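Long-range contacts in ORF10 (Moritella marina, PDB 6RIW), which probably catalyses the condensation steps of polyunsaturated fatty acid synthesis, this chain being the ketosynthase–chain length factor part of a longer synthase: residues A[321-325]-A[349-355]; A[246-250]-A[330-334]; A[195-201]-A[437-443]. One frame throughout, in Å; residues are numbered along the deposited sequence.

Interaction 1. Residues A[321-325]-A[349-355]; sequences DPSTV and FFSRVNN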
# COMPACT_ATOMS: atom_id res chain seq x y z
N ASP A 321 -27.58 6.83 -18.93
CA ASP A 321 -28.17 5.62 -19.49
C ASP A 321 -27.09 4.73 -20.08
O ASP A 321 -26.35 5.17 -20.97
CB ASP A 321 -29.21 5.99 -20.56
CG ASP A 321 -30.08 4.81 -20.97
OD1 ASP A 321 -29.61 3.66 -20.90
OD2 ASP A 321 -31.24 5.03 -21.37
N PRO A 322 -26.98 3.48 -19.64
CA PRO A 322 -25.96 2.58 -20.22
C PRO A 322 -26.13 2.34 -21.71
O PRO A 322 -25.20 1.80 -22.34
CB PRO A 322 -26.14 1.28 -19.42
CG PRO A 322 -26.88 1.67 -18.19
CD PRO A 322 -27.71 2.86 -18.52
N SER A 323 -27.29 2.70 -22.29
CA SER A 323 -27.48 2.65 -23.74
C SER A 323 -26.56 3.60 -24.48
O SER A 323 -26.32 3.39 -25.68
CB SER A 323 -28.92 3.02 -24.11
OG SER A 323 -29.85 2.36 -23.28
N THR A 324 -26.07 4.64 -23.83
CA THR A 324 -25.31 5.69 -24.50
C THR A 324 -23.81 5.43 -24.52
O THR A 324 -23.07 6.19 -25.15
CB THR A 324 -25.61 7.03 -23.83
OG1 THR A 324 -25.11 7.02 -22.49
CG2 THR A 324 -27.12 7.27 -23.79
N VAL A 325 -23.33 4.37 -23.86
CA VAL A 325 -21.89 4.10 -23.79
C VAL A 325 -21.40 3.57 -25.13
O VAL A 325 -21.88 2.55 -25.62
CB VAL A 325 -21.57 3.12 -22.67
CG1 VAL A 325 -20.07 2.91 -22.59
CG2 VAL A 325 -22.14 3.62 -21.37
N PHE A 349 -24.82 -7.07 -18.25
CA PHE A 349 -25.28 -5.72 -17.94
C PHE A 349 -25.78 -4.98 -19.18
O PHE A 349 -26.90 -4.45 -19.18
CB PHE A 349 -24.14 -4.93 -17.28
CG PHE A 349 -24.51 -3.54 -16.88
CD1 PHE A 349 -25.38 -3.31 -15.81
CD2 PHE A 349 -24.00 -2.45 -17.55
CE1 PHE A 349 -25.72 -2.02 -15.44
CE2 PHE A 349 -24.33 -1.16 -17.18
CZ PHE A 349 -25.20 -0.95 -16.12
N PHE A 350 -24.97 -4.93 -20.24
CA PHE A 350 -25.35 -4.09 -21.38
C PHE A 350 -26.43 -4.72 -22.25
O PHE A 350 -27.11 -3.99 -23.00
CB PHE A 350 -24.12 -3.75 -22.21
CG PHE A 350 -23.24 -2.73 -21.56
CD1 PHE A 350 -23.59 -1.39 -21.58
CD2 PHE A 350 -22.09 -3.12 -20.88
CE1 PHE A 350 -22.79 -0.44 -20.98
CE2 PHE A 350 -21.30 -2.17 -20.25
CZ PHE A 350 -21.64 -0.84 -20.30
N SER A 351 -26.64 -6.03 -22.17
CA SER A 351 -27.75 -6.61 -22.91
C SER A 351 -29.10 -6.14 -22.37
O SER A 351 -30.09 -6.17 -23.11
CB SER A 351 -27.65 -8.14 -22.91
OG SER A 351 -27.93 -8.68 -21.64
N ARG A 352 -29.15 -5.66 -21.12
CA ARG A 352 -30.39 -5.13 -20.56
C ARG A 352 -30.89 -3.91 -21.32
O ARG A 352 -32.09 -3.59 -21.27
CB ARG A 352 -30.20 -4.75 -19.08
CG ARG A 352 -29.84 -5.90 -18.18
CD ARG A 352 -29.36 -5.41 -16.80
NE ARG A 352 -28.98 -6.55 -15.97
CZ ARG A 352 -28.47 -6.45 -14.75
NH1 ARG A 352 -28.27 -5.25 -14.20
NH2 ARG A 352 -28.17 -7.55 -14.08
N VAL A 353 -29.99 -3.18 -21.98
CA VAL A 353 -30.35 -2.01 -22.76
C VAL A 353 -30.04 -2.21 -24.24
O VAL A 353 -30.14 -1.26 -25.02
CB VAL A 353 -29.65 -0.75 -22.23
CG1 VAL A 353 -30.19 -0.39 -20.84
CG2 VAL A 353 -28.12 -0.94 -22.20
N ASN A 354 -29.67 -3.42 -24.63
CA ASN A 354 -29.38 -3.76 -26.02
C ASN A 354 -28.28 -2.88 -26.61
O ASN A 354 -28.38 -2.43 -27.76
CB ASN A 354 -30.64 -3.71 -26.87
CG ASN A 354 -31.13 -5.08 -27.21
OD1 ASN A 354 -30.41 -5.87 -27.83
ND2 ASN A 354 -32.35 -5.39 -26.79
N ASN A 355 -27.22 -2.65 -25.84
CA ASN A 355 -26.08 -1.89 -26.31
C ASN A 355 -24.87 -2.80 -26.45
O ASN A 355 -24.66 -3.72 -25.66
CB ASN A 355 -25.79 -0.73 -25.35
CG ASN A 355 -24.71 0.20 -25.86
OD1 ASN A 355 -24.37 0.21 -27.05
ND2 ASN A 355 -24.15 1.00 -24.96

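Interaction 2. Residues A[246-250]-A[330-334]; sequences VHAPF and CHATG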
# COMPACT_ATOMS: atom_id res chain seq x y z
N VAL A 246 2.11 -16.38 -25.21
CA VAL A 246 1.17 -15.49 -25.89
C VAL A 246 0.41 -14.68 -24.83
O VAL A 246 -0.43 -15.22 -24.10
CB VAL A 246 0.18 -16.26 -26.79
CG1 VAL A 246 -0.84 -15.31 -27.39
CG2 VAL A 246 0.95 -16.98 -27.90
N HIS A 247 0.70 -13.38 -24.78
CA HIS A 247 -0.03 -12.42 -23.95
C HIS A 247 -0.83 -11.53 -24.90
O HIS A 247 -0.27 -10.63 -25.53
CB HIS A 247 0.93 -11.60 -23.08
CG HIS A 247 0.35 -10.30 -22.61
ND1 HIS A 247 -0.76 -10.24 -21.78
CD2 HIS A 247 0.72 -9.02 -22.85
CE1 HIS A 247 -1.05 -8.97 -21.54
NE2 HIS A 247 -0.17 -8.21 -22.18
N ALA A 248 -2.13 -11.77 -25.00
CA ALA A 248 -2.95 -11.14 -26.03
C ALA A 248 -4.36 -10.94 -25.50
O ALA A 248 -5.24 -11.79 -25.69
CB ALA A 248 -2.97 -11.97 -27.31
N PRO A 249 -4.61 -9.81 -24.83
CA PRO A 249 -5.95 -9.57 -24.27
C PRO A 249 -7.02 -9.72 -25.34
O PRO A 249 -6.89 -9.21 -26.45
CB PRO A 249 -5.85 -8.12 -23.76
CG PRO A 249 -4.38 -7.92 -23.47
CD PRO A 249 -3.67 -8.71 -24.56
N PHE A 250 -8.09 -10.43 -24.98
CA PHE A 250 -9.28 -10.75 -25.77
C PHE A 250 -9.04 -11.86 -26.79
O PHE A 250 -9.99 -12.27 -27.47
CB PHE A 250 -9.85 -9.53 -26.51
CG PHE A 250 -10.50 -8.52 -25.61
CD1 PHE A 250 -11.51 -8.89 -24.74
CD2 PHE A 250 -10.10 -7.19 -25.64
CE1 PHE A 250 -12.12 -7.96 -23.90
CE2 PHE A 250 -10.70 -6.25 -24.81
CZ PHE A 250 -11.72 -6.65 -23.93
N CYS A 330 -11.34 -1.97 -21.22
CA CYS A 330 -11.57 -3.10 -20.34
C CYS A 330 -10.36 -3.41 -19.47
O CYS A 330 -9.24 -2.97 -19.75
CB CYS A 330 -11.92 -4.35 -21.14
SG CYS A 330 -13.45 -4.15 -22.05
N HIS A 331 -10.61 -4.19 -18.43
CA HIS A 331 -9.53 -4.66 -17.57
C HIS A 331 -8.66 -5.69 -18.28
O HIS A 331 -7.44 -5.74 -18.05
CB HIS A 331 -10.13 -5.22 -16.29
CG HIS A 331 -9.14 -5.95 -15.43
ND1 HIS A 331 -8.14 -5.30 -14.74
CD2 HIS A 331 -8.99 -7.27 -15.16
CE1 HIS A 331 -7.42 -6.18 -14.08
NE2 HIS A 331 -7.91 -7.39 -14.32
N ALA A 332 -9.27 -6.50 -19.17
CA ALA A 332 -8.66 -7.59 -19.95
C ALA A 332 -7.14 -7.67 -19.93
O ALA A 332 -6.46 -6.95 -20.66
CB ALA A 332 -9.10 -7.48 -21.41
N THR A 333 -6.60 -8.58 -19.12
CA THR A 333 -5.15 -8.71 -18.97
C THR A 333 -4.54 -9.74 -19.90
O THR A 333 -3.31 -9.80 -19.99
CB THR A 333 -4.80 -9.14 -17.55
OG1 THR A 333 -5.33 -10.46 -17.35
CG2 THR A 333 -5.37 -8.18 -16.52
N GLY A 334 -5.35 -10.57 -20.55
CA GLY A 334 -4.84 -11.71 -21.29
C GLY A 334 -4.98 -13.03 -20.56
O GLY A 334 -4.80 -14.09 -21.19

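Interaction 3. Residues A[195-201]-A[437-443]; sequences ACASSCY and VFGFGGS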
# COMPACT_ATOMS: atom_id res chain seq x y z
N ALA A 195 -4.84 -3.21 -5.53
CA ALA A 195 -4.19 -4.06 -6.55
C ALA A 195 -4.42 -3.42 -7.91
O ALA A 195 -4.23 -2.19 -8.04
CB ALA A 195 -4.68 -5.51 -6.41
N CYS A 196 -4.86 -4.18 -8.93
CA CYS A 196 -4.97 -3.70 -10.31
C CYS A 196 -5.95 -2.54 -10.47
O CYS A 196 -5.95 -1.87 -11.51
CB CYS A 196 -5.38 -4.88 -11.22
SG CYS A 196 -4.83 -6.55 -10.63
N ALA A 197 -6.79 -2.29 -9.47
CA ALA A 197 -7.79 -1.23 -9.58
C ALA A 197 -7.35 0.07 -8.90
O ALA A 197 -8.14 1.02 -8.88
CB ALA A 197 -9.12 -1.70 -8.98
N SER A 198 -6.13 0.12 -8.35
CA SER A 198 -5.74 1.26 -7.52
C SER A 198 -5.81 2.59 -8.26
O SER A 198 -6.11 3.61 -7.63
CB SER A 198 -4.32 1.07 -6.97
OG SER A 198 -4.19 -0.16 -6.30
N SER A 199 -5.51 2.62 -9.56
CA SER A 199 -5.55 3.90 -10.29
C SER A 199 -6.95 4.48 -10.32
O SER A 199 -7.14 5.70 -10.14
CB SER A 199 -5.03 3.72 -11.72
OG SER A 199 -3.65 3.34 -11.75
N CYS A 200 -7.95 3.65 -10.56
CA CYS A 200 -9.31 4.18 -10.61
C CYS A 200 -9.90 4.39 -9.23
O CYS A 200 -10.76 5.26 -9.06
CB CYS A 200 -10.20 3.26 -11.43
SG CYS A 200 -9.56 3.15 -13.15
N TYR A 201 -9.47 3.60 -8.23
CA TYR A 201 -9.80 3.95 -6.85
C TYR A 201 -9.29 5.34 -6.49
O TYR A 201 -10.01 6.13 -5.87
CB TYR A 201 -9.22 2.91 -5.89
CG TYR A 201 -10.17 1.74 -5.67
CD1 TYR A 201 -10.51 0.89 -6.71
CD2 TYR A 201 -10.75 1.52 -4.42
CE1 TYR A 201 -11.38 -0.18 -6.52
CE2 TYR A 201 -11.65 0.47 -4.22
CZ TYR A 201 -11.95 -0.37 -5.28
OH TYR A 201 -12.82 -1.42 -5.11
N VAL A 437 -11.61 -1.54 -14.09
CA VAL A 437 -10.44 -2.22 -13.54
C VAL A 437 -10.92 -3.17 -12.44
O VAL A 437 -11.72 -2.78 -11.58
CB VAL A 437 -9.35 -1.25 -13.00
CG1 VAL A 437 -8.63 -0.58 -14.15
CG2 VAL A 437 -9.96 -0.18 -12.08
N PHE A 438 -10.46 -4.42 -12.50
CA PHE A 438 -10.88 -5.48 -11.58
C PHE A 438 -9.65 -6.12 -10.95
O PHE A 438 -9.04 -7.03 -11.52
CB PHE A 438 -11.74 -6.51 -12.31
CG PHE A 438 -12.93 -5.93 -13.05
CD1 PHE A 438 -13.77 -5.00 -12.43
CD2 PHE A 438 -13.22 -6.32 -14.35
CE1 PHE A 438 -14.88 -4.48 -13.10
CE2 PHE A 438 -14.31 -5.81 -15.02
CZ PHE A 438 -15.15 -4.88 -14.40
N GLY A 439 -9.28 -5.67 -9.74
CA GLY A 439 -8.05 -6.10 -9.11
C GLY A 439 -8.17 -7.39 -8.31
O GLY A 439 -9.26 -7.82 -7.93
N PHE A 440 -7.00 -7.99 -8.04
CA PHE A 440 -6.92 -9.12 -7.13
C PHE A 440 -7.54 -8.77 -5.78
O PHE A 440 -7.45 -7.63 -5.30
CB PHE A 440 -5.45 -9.54 -6.92
CG PHE A 440 -4.75 -9.92 -8.20
CD1 PHE A 440 -5.31 -10.86 -9.05
CD2 PHE A 440 -3.54 -9.35 -8.55
CE1 PHE A 440 -4.68 -11.22 -10.24
CE2 PHE A 440 -2.89 -9.70 -9.75
CZ PHE A 440 -3.46 -10.63 -10.58
N GLY A 441 -8.18 -9.75 -5.16
CA GLY A 441 -8.95 -9.47 -3.96
C GLY A 441 -10.34 -8.94 -4.22
O GLY A 441 -10.95 -8.35 -3.32
N GLY A 442 -10.85 -9.12 -5.43
CA GLY A 442 -12.21 -8.72 -5.74
C GLY A 442 -12.48 -7.23 -5.78
O GLY A 442 -13.63 -6.82 -5.59
N SER A 443 -11.47 -6.39 -6.02
CA SER A 443 -11.65 -4.94 -5.91
C SER A 443 -11.93 -4.35 -7.28
O SER A 443 -11.06 -4.37 -8.16
CB SER A 443 -10.42 -4.30 -5.27
OG SER A 443 -10.29 -4.80 -3.96
O HOH W 1 -12.59 -3.28 -2.99

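Interaction 1. Residues A[321-325]-A[349-355]
The packing of a loop against a helix end can be followed in terms of bumps and hollows, and here the bump is Pro322. Its ring projects from 321-325 into a hollow bounded by Phe349, Phe350 and Val353. Pro322 CG lies 3.7 Å from Phe349 CZ, while Pro322 CB comes within 4.1 Å of both Phe350 CE1 and Val353 CG2. Val325 presses on the same aromatic wall, its CB 4.1 Å from Phe350 CE1. At the outer side Val353 is itself the bump, its CB 3.3 Å from Ser323 OG.

The loop keeps its shape through bonds of its own. Asp321 OD1 accepts from Ser323 N at 2.9 Å, an Asx turn, and also from Ser323 OG at 2.7 Å, while Thr324 N reaches Asp321 O at 2.9 Å. This turn brings two carbonyls around one amide: Asn355 ND2 donates to Pro322 O at 2.9 Å and to Val325 O at 2.8 Å. Asn355 can point inward because the helix ends in a Schellman motif, with Asn355 N bonded to Phe350 O at 3.1 Å and Asn354, at positive phi, as the C-prime residue that swings the chain back toward the loop. Tyr315, on helix 304-318, covers Pro322 and Val325 as well.

The loop leads into strand 327-329, and the helix end leads on to strand 358-360, which runs parallel to it. The contact therefore joins the two strand entrances of a beta-alpha-beta crossover, a building unit of the thiolase-like fold.

Interaction 2. Residues A[246-250]-A[330-334]
The ring of Phe250 lies with one face against the methyl of Ala332: Ala332 CB approaches Phe250 CZ to 3.7 Å and stands 3.9 Å from the ring centroid, only 18° off the normal, a clear CH-pi contact. The same ring meets Cys330 with its edge, Phe250 CZ lying 3.6 Å from Cys330 SG. Although the CA-to-CB bond of Phe250 points away from the other loop, the ring at its end returns to it.

Next to this pair, Pro249 closes the gap between the loops. Its CB lies 4.1 Å from Ala332 CB and 3.4 Å from Ala332 O, and its CA sits 3.8 Å from Gly334 CA. Backbones can come this near because Gly334 has no side chain: a CB there would clash with His247 ND1, and its positive phi would also jam a CB against the preceding carbonyl oxygen.

Residues 330-334 form the loop that leaves strand 327-329 for helix 336-350 in the thiolase-like fold; they include His331, which touches Cys196 and is consistent with one of the ketosynthase histidines.

Polar ties between the loops run through third parties. Asp339, on helix 336-350, accepts from both Phe250 N and Gly334 N, and Ser254 OG bonds to Ala248 N and Gly334 O. The imidazole of His247 is anchored by NE2 to Lys363 O.

Direct contact is mostly van der Waals packing with apolar side chains at its core, whereas buried backbone groups of both loops are met by Asp339 and Ser254; two irregular segments can thus be held in place without direct pairing.

Interaction 3. Residues A[195-201]-A[437-443]
This contact belongs to what is, by family resemblance, the ketosynthase active site, where Cys196, at the turn that opens helix 198-211, lies against the GFGGS loop of residues 439-443. Cys196 SG sits over one face of the Phe440 ring, 4.0 Å from its centroid, and accepts a weak hydrogen bond from Phe440 N at 3.7 Å. Gly439 CA is also close, 3.6 Å from Cys196 SG; a side chain at Gly439 would collide with Cys196 N. His331 and His368 also touch Cys196, consistent with the Cys-His-His triad of ketosynthases, in which the cysteine carries the acyl chain, so Cys196 is probably the nucleophile. The glycine-rich loop joins strands 432-439 and 443-450 of the thiolase-like fold as a hairpin whose G1 beta bulge sets Gly442 and Ser443 opposite Gly439. From strand 432-439, Val437 CG2 packs against Ala197 CB (3.6 Å) in the 3-10 turn and Cys200 CB (3.5 Å) in the helix. A water bridges Tyr201 OH (2.8 Å) and Ser443 OG (2.9 Å).

Overall arrangement
All three contacts lie in the N-terminal ketosynthase half of the didomain. Along the chain interaction 3 is outermost, with its segments flanking the other two, while those of interactions 1 and 2 alternate. Strand 327-329 links them: the loop of interaction 1 enters it, the loop of interaction 2 leaves it, and strand 432-439, whose end carries one side of interaction 3, runs parallel beside it. Interaction 1 stays about 23 Å, centre to centre, from both others, at the entrance end of these strands. Interactions 2 and 3 are about 16 Å apart between centres and touch through His331, whose NE2 is 3.0 Å from Phe438 O, so the exit end gathers the probable catalytic groups.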